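Local atomic coordinates of RegF protein (Neisseria gonorrhoeae, PDB entry 4HOJ), a protein that binds glutathione and calcium ions and, as a stringent starvation protein A of the glutathione transferase superfamily, probably serves in the starvation response. Residues F14-C18 / S65-N69; R17-V21 / F149-A155; V54-R58 / Y71-R75. One frame throughout, in Å; residues are numbered along the deposited sequence.

Contact 1: residues F14-C18 / S65-N69; sequences FSHRC and SNIIN. With GSH (glutathione), chain C.
Part of the glutathione site of the thioredoxin-like N-terminal domain lies here, where two helices run side by side and present S65 to the α-carboxylate of the γ-glutamyl residue of the bound tripeptide. Residues 14-18 lie in helix 13-25 and 65-69 begin helix 65-75; both backbones are helical. The axes of the two short segments are nearly parallel, 8° apart with a closest approach of 9.1 Å, and in register: the CA atoms of F14 and S65 are 5.7 Å apart, those of C18 and N69 6.0 Å. At the ligand end, S65 N donates to GSH O11 (2.9 Å) and S65 OG to GSH O12 (2.8 Å), with S65 chi1 in p. F14, chi1 m, has its CD1 3.7 Å from S65 OG, which sits at the ring edge, while GSH CB1 lies over a ring face. R17, toward the partner helix with chi1 m and an extended chain beyond, donates from NH1 to S65 OG at 2.8 Å; N66 OD1 lies over one face of its guanidinium. E100 forms a salt bridge with R17 NH2. Further along, C18 SG packs on I68 CG2 (3.8 Å), R17 CB approaches N69 ND2 (3.6 Å), and C18 CA lies 3.3 Å from N69 OD1. The S65 hydroxyl thus accepts from arginine while donating to the carboxylate, linking R17 to the ligand through one oxygen, and the backbone amide at the start of helix 65-75 binds the same negatively charged group.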
# COMPACT_ATOMS: atom_id res chain seq x y z
N PHE A 14 -6.47 -1.09 -13.82
CA PHE A 14 -6.70 -0.69 -12.43
C PHE A 14 -8.13 -0.35 -12.22
O PHE A 14 -8.73 -0.76 -11.22
CB PHE A 14 -5.75 0.46 -12.06
CG PHE A 14 -4.30 0.09 -12.23
CD1 PHE A 14 -3.70 -0.75 -11.32
CD2 PHE A 14 -3.60 0.49 -13.33
CE1 PHE A 14 -2.38 -1.12 -11.45
CE2 PHE A 14 -2.27 0.08 -13.52
CZ PHE A 14 -1.66 -0.73 -12.57
N SER A 15 -8.77 0.28 -13.22
CA SER A 15 -10.23 0.50 -13.19
C SER A 15 -11.00 -0.83 -13.25
O SER A 15 -12.06 -0.98 -12.63
CB SER A 15 -10.66 1.38 -14.41
OG SER A 15 -10.05 2.69 -14.32
N HIS A 16 -10.46 -1.76 -14.03
CA HIS A 16 -11.05 -3.07 -14.19
C HIS A 16 -11.17 -3.76 -12.81
O HIS A 16 -12.19 -4.38 -12.48
CB HIS A 16 -10.19 -3.84 -15.18
CG HIS A 16 -10.78 -5.13 -15.64
ND1 HIS A 16 -10.09 -5.92 -16.52
CD2 HIS A 16 -11.92 -5.80 -15.30
CE1 HIS A 16 -10.81 -7.02 -16.77
NE2 HIS A 16 -11.92 -6.97 -16.02
N ARG A 17 -10.15 -3.59 -11.95
CA ARG A 17 -10.21 -4.21 -10.62
C ARG A 17 -11.43 -3.70 -9.88
O ARG A 17 -12.16 -4.47 -9.24
CB ARG A 17 -8.99 -3.85 -9.73
CG ARG A 17 -7.66 -4.30 -10.21
CD ARG A 17 -6.59 -3.72 -9.28
NE ARG A 17 -5.30 -4.39 -9.44
CZ ARG A 17 -4.18 -3.91 -8.88
NH1 ARG A 17 -4.15 -2.69 -8.31
NH2 ARG A 17 -3.10 -4.65 -8.99
N CYS A 18 -11.65 -2.37 -9.93
CA CYS A 18 -12.75 -1.77 -9.17
C CYS A 18 -14.10 -2.15 -9.76
O CYS A 18 -15.04 -2.45 -9.03
CB CYS A 18 -12.59 -0.25 -9.14
SG CYS A 18 -11.03 0.30 -8.40
N SER A 65 -6.55 2.07 -6.87
CA SER A 65 -7.49 0.96 -7.03
C SER A 65 -7.59 0.02 -5.83
O SER A 65 -8.73 -0.31 -5.43
CB SER A 65 -7.17 0.20 -8.33
OG SER A 65 -5.87 -0.42 -8.31
N ASN A 66 -6.45 -0.36 -5.24
CA ASN A 66 -6.60 -1.32 -4.14
C ASN A 66 -7.20 -0.68 -2.89
O ASN A 66 -7.85 -1.36 -2.10
CB ASN A 66 -5.24 -1.93 -3.78
CG ASN A 66 -4.78 -2.97 -4.76
OD1 ASN A 66 -5.53 -3.49 -5.57
ND2 ASN A 66 -3.49 -3.26 -4.69
N ILE A 67 -7.02 0.63 -2.73
CA ILE A 67 -7.58 1.36 -1.57
C ILE A 67 -9.10 1.54 -1.80
O ILE A 67 -9.92 1.35 -0.89
CB ILE A 67 -6.87 2.72 -1.42
CG1 ILE A 67 -5.45 2.45 -0.97
CG2 ILE A 67 -7.58 3.59 -0.42
CD1 ILE A 67 -4.67 3.68 -0.74
N ILE A 68 -9.51 1.89 -3.03
CA ILE A 68 -10.91 1.96 -3.37
C ILE A 68 -11.56 0.62 -3.06
O ILE A 68 -12.63 0.54 -2.47
CB ILE A 68 -11.02 2.26 -4.89
CG1 ILE A 68 -10.63 3.73 -5.13
CG2 ILE A 68 -12.48 1.99 -5.37
CD1 ILE A 68 -10.44 4.06 -6.69
N ASN A 69 -10.87 -0.46 -3.43
CA ASN A 69 -11.48 -1.79 -3.27
C ASN A 69 -11.60 -2.20 -1.82
O ASN A 69 -12.59 -2.82 -1.44
CB ASN A 69 -10.71 -2.81 -4.06
CG ASN A 69 -10.99 -2.68 -5.53
OD1 ASN A 69 -11.86 -1.92 -5.95
ND2 ASN A 69 -10.22 -3.42 -6.34
N1 GSH C . -1.68 3.03 -8.77
CA1 GSH C . -2.89 3.35 -9.59
C1 GSH C . -4.04 2.53 -9.15
O11 GSH C . -5.21 2.99 -9.23
O12 GSH C . -3.80 1.38 -8.74
CB1 GSH C . -2.58 3.24 -11.09
CG1 GSH C . -3.69 3.80 -11.98
CD1 GSH C . -3.19 3.98 -13.40
OE1 GSH C . -2.08 3.68 -13.77
N2 GSH C . -4.17 4.48 -14.24
CA2 GSH C . -3.82 4.75 -15.64
C2 GSH C . -4.01 6.23 -15.84
O2 GSH C . -4.91 6.93 -15.41
CB2 GSH C . -4.67 4.06 -16.65
SG2 GSH C . -4.70 2.30 -16.50
N3 GSH C . -3.05 6.80 -16.77
CA3 GSH C . -3.08 8.22 -17.10
C3 GSH C . -1.78 8.80 -16.63
O31 GSH C . -0.91 8.21 -15.91
O32 GSH C . -1.59 9.99 -16.98

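Contact 2: residues R17-V21 / F149-A155; sequences RCRFV and FSMIDVA
V154, F20 and R17 give up the most surface where helix 13-25 meets the start of helix 151-161. V154 (chi1 t) packs against R17, F20 and V21: its CG1 is 3.5 Å from both R17 O and V21 CG2 and 4.0 Å from F20 CD2, while its CG2 lies over a face of the F20 ring. F20 points toward the partner segment with chi1 t; its CZ reaches the CZ of F149 at 3.6 Å, the two rings oblique, with centroids 5.8 Å apart and planes at 52°. V21 CG2 also touches M151 SD (3.6 Å). The short helical axes pass 9.6 Å apart at 140°, closer to antiparallel than perpendicular. The packing joins the thioredoxin-like N-terminal domain to the all-helical C-terminal domain of the glutathione transferase fold. Before the second helix, F149 is in a polyproline-II conformation and S150 is extended, and S150 is the N-cap of a capping box: I152 N donates to S150 OG (3.1 Å) and S150 N to D153 OD2 (2.8 Å). R17 marks the closest backbone approach, its CA 5.6 Å from that of A155. Its extended side chain donates from NE to A155 O at 2.8 Å, with A155 CB over one guanidinium face, and its NH2 makes a salt bridge with E100.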
# COMPACT_ATOMS: atom_id res chain seq x y z
N ARG A 17 -10.15 -3.59 -11.95
CA ARG A 17 -10.21 -4.21 -10.62
C ARG A 17 -11.43 -3.70 -9.88
O ARG A 17 -12.16 -4.47 -9.24
CB ARG A 17 -8.99 -3.85 -9.73
CG ARG A 17 -7.66 -4.30 -10.21
CD ARG A 17 -6.59 -3.72 -9.28
NE ARG A 17 -5.30 -4.39 -9.44
CZ ARG A 17 -4.18 -3.91 -8.88
NH1 ARG A 17 -4.15 -2.69 -8.31
NH2 ARG A 17 -3.10 -4.65 -8.99
N CYS A 18 -11.65 -2.37 -9.93
CA CYS A 18 -12.75 -1.77 -9.17
C CYS A 18 -14.10 -2.15 -9.76
O CYS A 18 -15.04 -2.45 -9.03
CB CYS A 18 -12.59 -0.25 -9.14
SG CYS A 18 -11.03 0.30 -8.40
N ARG A 19 -14.22 -2.22 -11.09
CA ARG A 19 -15.44 -2.69 -11.73
C ARG A 19 -15.75 -4.11 -11.30
O ARG A 19 -16.90 -4.43 -11.00
CB ARG A 19 -15.34 -2.52 -13.27
CG ARG A 19 -15.45 -1.05 -13.69
CD ARG A 19 -15.37 -0.94 -15.22
NE ARG A 19 -14.03 -0.70 -15.73
CZ ARG A 19 -13.28 -1.56 -16.44
NH1 ARG A 19 -12.16 -1.12 -17.06
NH2 ARG A 19 -13.66 -2.80 -16.60
N PHE A 20 -14.71 -4.95 -11.23
CA PHE A 20 -14.91 -6.33 -10.81
C PHE A 20 -15.48 -6.38 -9.37
O PHE A 20 -16.48 -7.07 -9.11
CB PHE A 20 -13.56 -7.03 -10.97
CG PHE A 20 -13.59 -8.53 -10.79
CD1 PHE A 20 -14.75 -9.28 -10.65
CD2 PHE A 20 -12.35 -9.19 -10.76
CE1 PHE A 20 -14.67 -10.69 -10.50
CE2 PHE A 20 -12.25 -10.56 -10.63
CZ PHE A 20 -13.42 -11.33 -10.47
N VAL A 21 -14.89 -5.63 -8.43
CA VAL A 21 -15.42 -5.60 -7.08
C VAL A 21 -16.85 -5.11 -7.06
O VAL A 21 -17.68 -5.69 -6.36
CB VAL A 21 -14.54 -4.74 -6.11
CG1 VAL A 21 -15.23 -4.63 -4.72
CG2 VAL A 21 -13.18 -5.34 -5.93
N PHE A 149 -12.34 -17.48 -2.91
CA PHE A 149 -12.13 -16.29 -3.75
C PHE A 149 -11.98 -15.08 -2.88
O PHE A 149 -12.72 -14.91 -1.92
CB PHE A 149 -13.37 -16.13 -4.63
CG PHE A 149 -13.35 -14.89 -5.50
CD1 PHE A 149 -12.54 -14.85 -6.61
CD2 PHE A 149 -14.14 -13.78 -5.19
CE1 PHE A 149 -12.55 -13.70 -7.43
CE2 PHE A 149 -14.16 -12.64 -6.00
CZ PHE A 149 -13.35 -12.60 -7.12
N SER A 150 -11.06 -14.18 -3.23
CA SER A 150 -10.81 -12.99 -2.41
C SER A 150 -10.41 -11.80 -3.22
O SER A 150 -10.22 -11.89 -4.45
CB SER A 150 -9.70 -13.18 -1.34
OG SER A 150 -8.43 -13.25 -1.97
N MET A 151 -10.26 -10.69 -2.51
CA MET A 151 -9.82 -9.43 -3.15
C MET A 151 -8.45 -9.58 -3.80
O MET A 151 -8.08 -8.86 -4.71
CB MET A 151 -9.71 -8.38 -2.05
CG MET A 151 -9.42 -7.06 -2.67
SD MET A 151 -10.93 -6.53 -3.45
CE MET A 151 -11.78 -5.87 -2.01
N ILE A 152 -7.67 -10.53 -3.31
CA ILE A 152 -6.38 -10.77 -3.92
C ILE A 152 -6.50 -11.29 -5.36
O ILE A 152 -5.79 -10.89 -6.29
CB ILE A 152 -5.44 -11.62 -3.00
CG1 ILE A 152 -5.53 -11.23 -1.50
CG2 ILE A 152 -4.01 -11.50 -3.52
CD1 ILE A 152 -5.60 -9.82 -1.08
N ASP A 153 -7.46 -12.18 -5.56
CA ASP A 153 -7.82 -12.62 -6.91
C ASP A 153 -8.33 -11.47 -7.78
O ASP A 153 -7.97 -11.32 -8.95
CB ASP A 153 -8.89 -13.71 -6.84
CG ASP A 153 -8.45 -14.89 -5.97
OD1 ASP A 153 -7.52 -15.61 -6.39
OD2 ASP A 153 -9.02 -15.08 -4.90
N VAL A 154 -9.12 -10.62 -7.18
CA VAL A 154 -9.64 -9.46 -7.89
C VAL A 154 -8.50 -8.60 -8.40
O VAL A 154 -8.51 -8.15 -9.57
CB VAL A 154 -10.54 -8.61 -6.99
CG1 VAL A 154 -10.84 -7.24 -7.62
CG2 VAL A 154 -11.83 -9.37 -6.68
N ALA A 155 -7.51 -8.33 -7.54
CA ALA A 155 -6.43 -7.39 -7.91
C ALA A 155 -5.59 -7.95 -9.09
O ALA A 155 -5.14 -7.19 -9.94
CB ALA A 155 -5.58 -7.13 -6.68

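Contact 3: residues V54-R58 / Y71-R75; sequences VLVER and YIDER
V54 opens the strand 54-57, which runs at 31° to the short helical segment 71-75, their axes 12.0 Å apart at closest approach. V54 is out of reach of that helix and packs on helix 41-46 instead. The next residue, L55, turns toward the helix with chi1 t and chi2 p; its CA is 9.5 Å from that of I72, and its CD2 meets Y71 CD2 at 3.8 Å and I72 CG1 at 4.1 Å. V56 again lies out of reach, the alternation expected of a β-strand. E57 faces the helix like L55, its chi1 and chi2 both t, so that the extended chain carries the carboxylate to two residues one helical turn apart. Y71 OH (chi1 t) donates to E57 OE1 at 2.6 Å. R75, chi1 t and chi2 p, forms a two-point salt bridge: NE to E57 OE1 at 3.0 Å and NH2 to E57 OE2 at 2.7 Å. At R58 phi becomes positive (52°) and the chain leaves the strand. With 60-63 following as the antiparallel neighbour, the arrangement is the C-terminal ββα half of a thioredoxin-like domain, its last helix packed on the sheet.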
# COMPACT_ATOMS: atom_id res chain seq x y z
N VAL A 54 -10.99 6.60 -9.91
CA VAL A 54 -11.36 7.41 -8.74
C VAL A 54 -12.74 6.95 -8.31
O VAL A 54 -13.61 6.64 -9.17
CB VAL A 54 -11.41 8.88 -9.11
CG1 VAL A 54 -12.00 9.75 -7.99
CG2 VAL A 54 -9.98 9.36 -9.45
N LEU A 55 -13.00 6.83 -7.01
CA LEU A 55 -14.34 6.57 -6.53
C LEU A 55 -14.82 7.78 -5.76
O LEU A 55 -14.08 8.32 -4.89
CB LEU A 55 -14.34 5.35 -5.65
CG LEU A 55 -15.73 4.84 -5.23
CD1 LEU A 55 -16.34 3.98 -6.36
CD2 LEU A 55 -15.68 4.01 -3.95
N VAL A 56 -16.05 8.20 -6.02
CA VAL A 56 -16.69 9.27 -5.26
C VAL A 56 -17.94 8.74 -4.63
O VAL A 56 -18.79 8.13 -5.31
CB VAL A 56 -17.01 10.50 -6.15
CG1 VAL A 56 -17.78 11.57 -5.34
CG2 VAL A 56 -15.70 11.07 -6.72
N GLU A 57 -18.11 8.94 -3.33
CA GLU A 57 -19.40 8.67 -2.71
C GLU A 57 -19.67 9.79 -1.74
O GLU A 57 -18.96 9.94 -0.73
CB GLU A 57 -19.40 7.32 -1.99
CG GLU A 57 -20.77 7.02 -1.47
CD GLU A 57 -20.91 5.67 -0.78
OE1 GLU A 57 -19.89 5.07 -0.38
OE2 GLU A 57 -22.08 5.23 -0.64
N ARG A 58 -20.67 10.61 -2.05
CA ARG A 58 -20.93 11.83 -1.30
C ARG A 58 -19.65 12.66 -1.19
O ARG A 58 -19.05 13.01 -2.20
CB ARG A 58 -21.53 11.53 0.08
CG ARG A 58 -22.87 10.77 -0.01
CD ARG A 58 -23.37 10.34 1.37
NE ARG A 58 -24.53 9.45 1.29
CZ ARG A 58 -25.77 9.80 1.62
NH1 ARG A 58 -26.02 11.02 2.06
NH2 ARG A 58 -26.76 8.91 1.52
N TYR A 71 -12.11 -0.07 0.59
CA TYR A 71 -13.27 0.69 1.02
C TYR A 71 -14.55 -0.02 0.61
O TYR A 71 -15.43 -0.23 1.44
CB TYR A 71 -13.22 2.14 0.46
CG TYR A 71 -14.49 2.88 0.71
CD1 TYR A 71 -14.79 3.36 1.97
CD2 TYR A 71 -15.38 3.11 -0.32
CE1 TYR A 71 -15.97 4.06 2.20
CE2 TYR A 71 -16.58 3.79 -0.10
CZ TYR A 71 -16.87 4.26 1.14
OH TYR A 71 -18.02 4.97 1.36
N ILE A 72 -14.66 -0.42 -0.65
CA ILE A 72 -15.89 -1.04 -1.10
C ILE A 72 -16.18 -2.31 -0.26
O ILE A 72 -17.33 -2.57 0.11
CB ILE A 72 -15.84 -1.33 -2.59
CG1 ILE A 72 -15.82 -0.03 -3.37
CG2 ILE A 72 -17.10 -2.14 -2.99
CD1 ILE A 72 -15.40 -0.24 -4.82
N ASP A 73 -15.13 -3.07 0.02
CA ASP A 73 -15.31 -4.30 0.77
C ASP A 73 -15.84 -4.03 2.17
O ASP A 73 -16.62 -4.83 2.71
CB ASP A 73 -13.99 -5.07 0.86
CG ASP A 73 -14.17 -6.51 1.25
OD1 ASP A 73 -15.17 -7.14 0.80
OD2 ASP A 73 -13.35 -7.04 2.02
N GLU A 74 -15.41 -2.92 2.78
CA GLU A 74 -15.84 -2.59 4.12
C GLU A 74 -17.21 -1.92 4.09
O GLU A 74 -18.02 -2.11 5.01
CB GLU A 74 -14.78 -1.75 4.87
CG GLU A 74 -13.49 -2.54 5.15
CD GLU A 74 -12.52 -1.82 6.08
OE1 GLU A 74 -12.73 -0.61 6.32
OE2 GLU A 74 -11.56 -2.50 6.54
N ARG A 75 -17.50 -1.17 3.03
CA ARG A 75 -18.70 -0.37 2.93
C ARG A 75 -19.94 -1.24 2.62
O ARG A 75 -21.07 -0.95 3.08
CB ARG A 75 -18.47 0.67 1.84
CG ARG A 75 -19.66 1.43 1.41
CD ARG A 75 -19.97 2.55 2.36
NE ARG A 75 -21.06 3.30 1.78
CZ ARG A 75 -22.33 2.89 1.75
NH1 ARG A 75 -22.67 1.73 2.31
NH2 ARG A 75 -23.25 3.65 1.18

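In the fold
Helices 13-25 and 65-75 tie the three contacts together. Contacts 1 and 2 start from the same part of helix 13-25, share R17 and C18 and have centres about 8 Å apart; N69 of contact 1 touches both V21 and M151 of contact 2. Contact 3 uses the C-terminal end of the helix that begins at S65. Its centre is about 10 Å from that of contact 1 and about 14 Å from that of contact 2; I68 meets L55 on the first side, and V21 packs on I72 on the second. Along the chain, contacts 1 and 3 alternate within the N-terminal domain, whereas contact 2 spans to the C-terminal domain and encloses contact 3. Continuous packing therefore runs from the sheet through the glutathione-binding helix pair to the C-terminal helices.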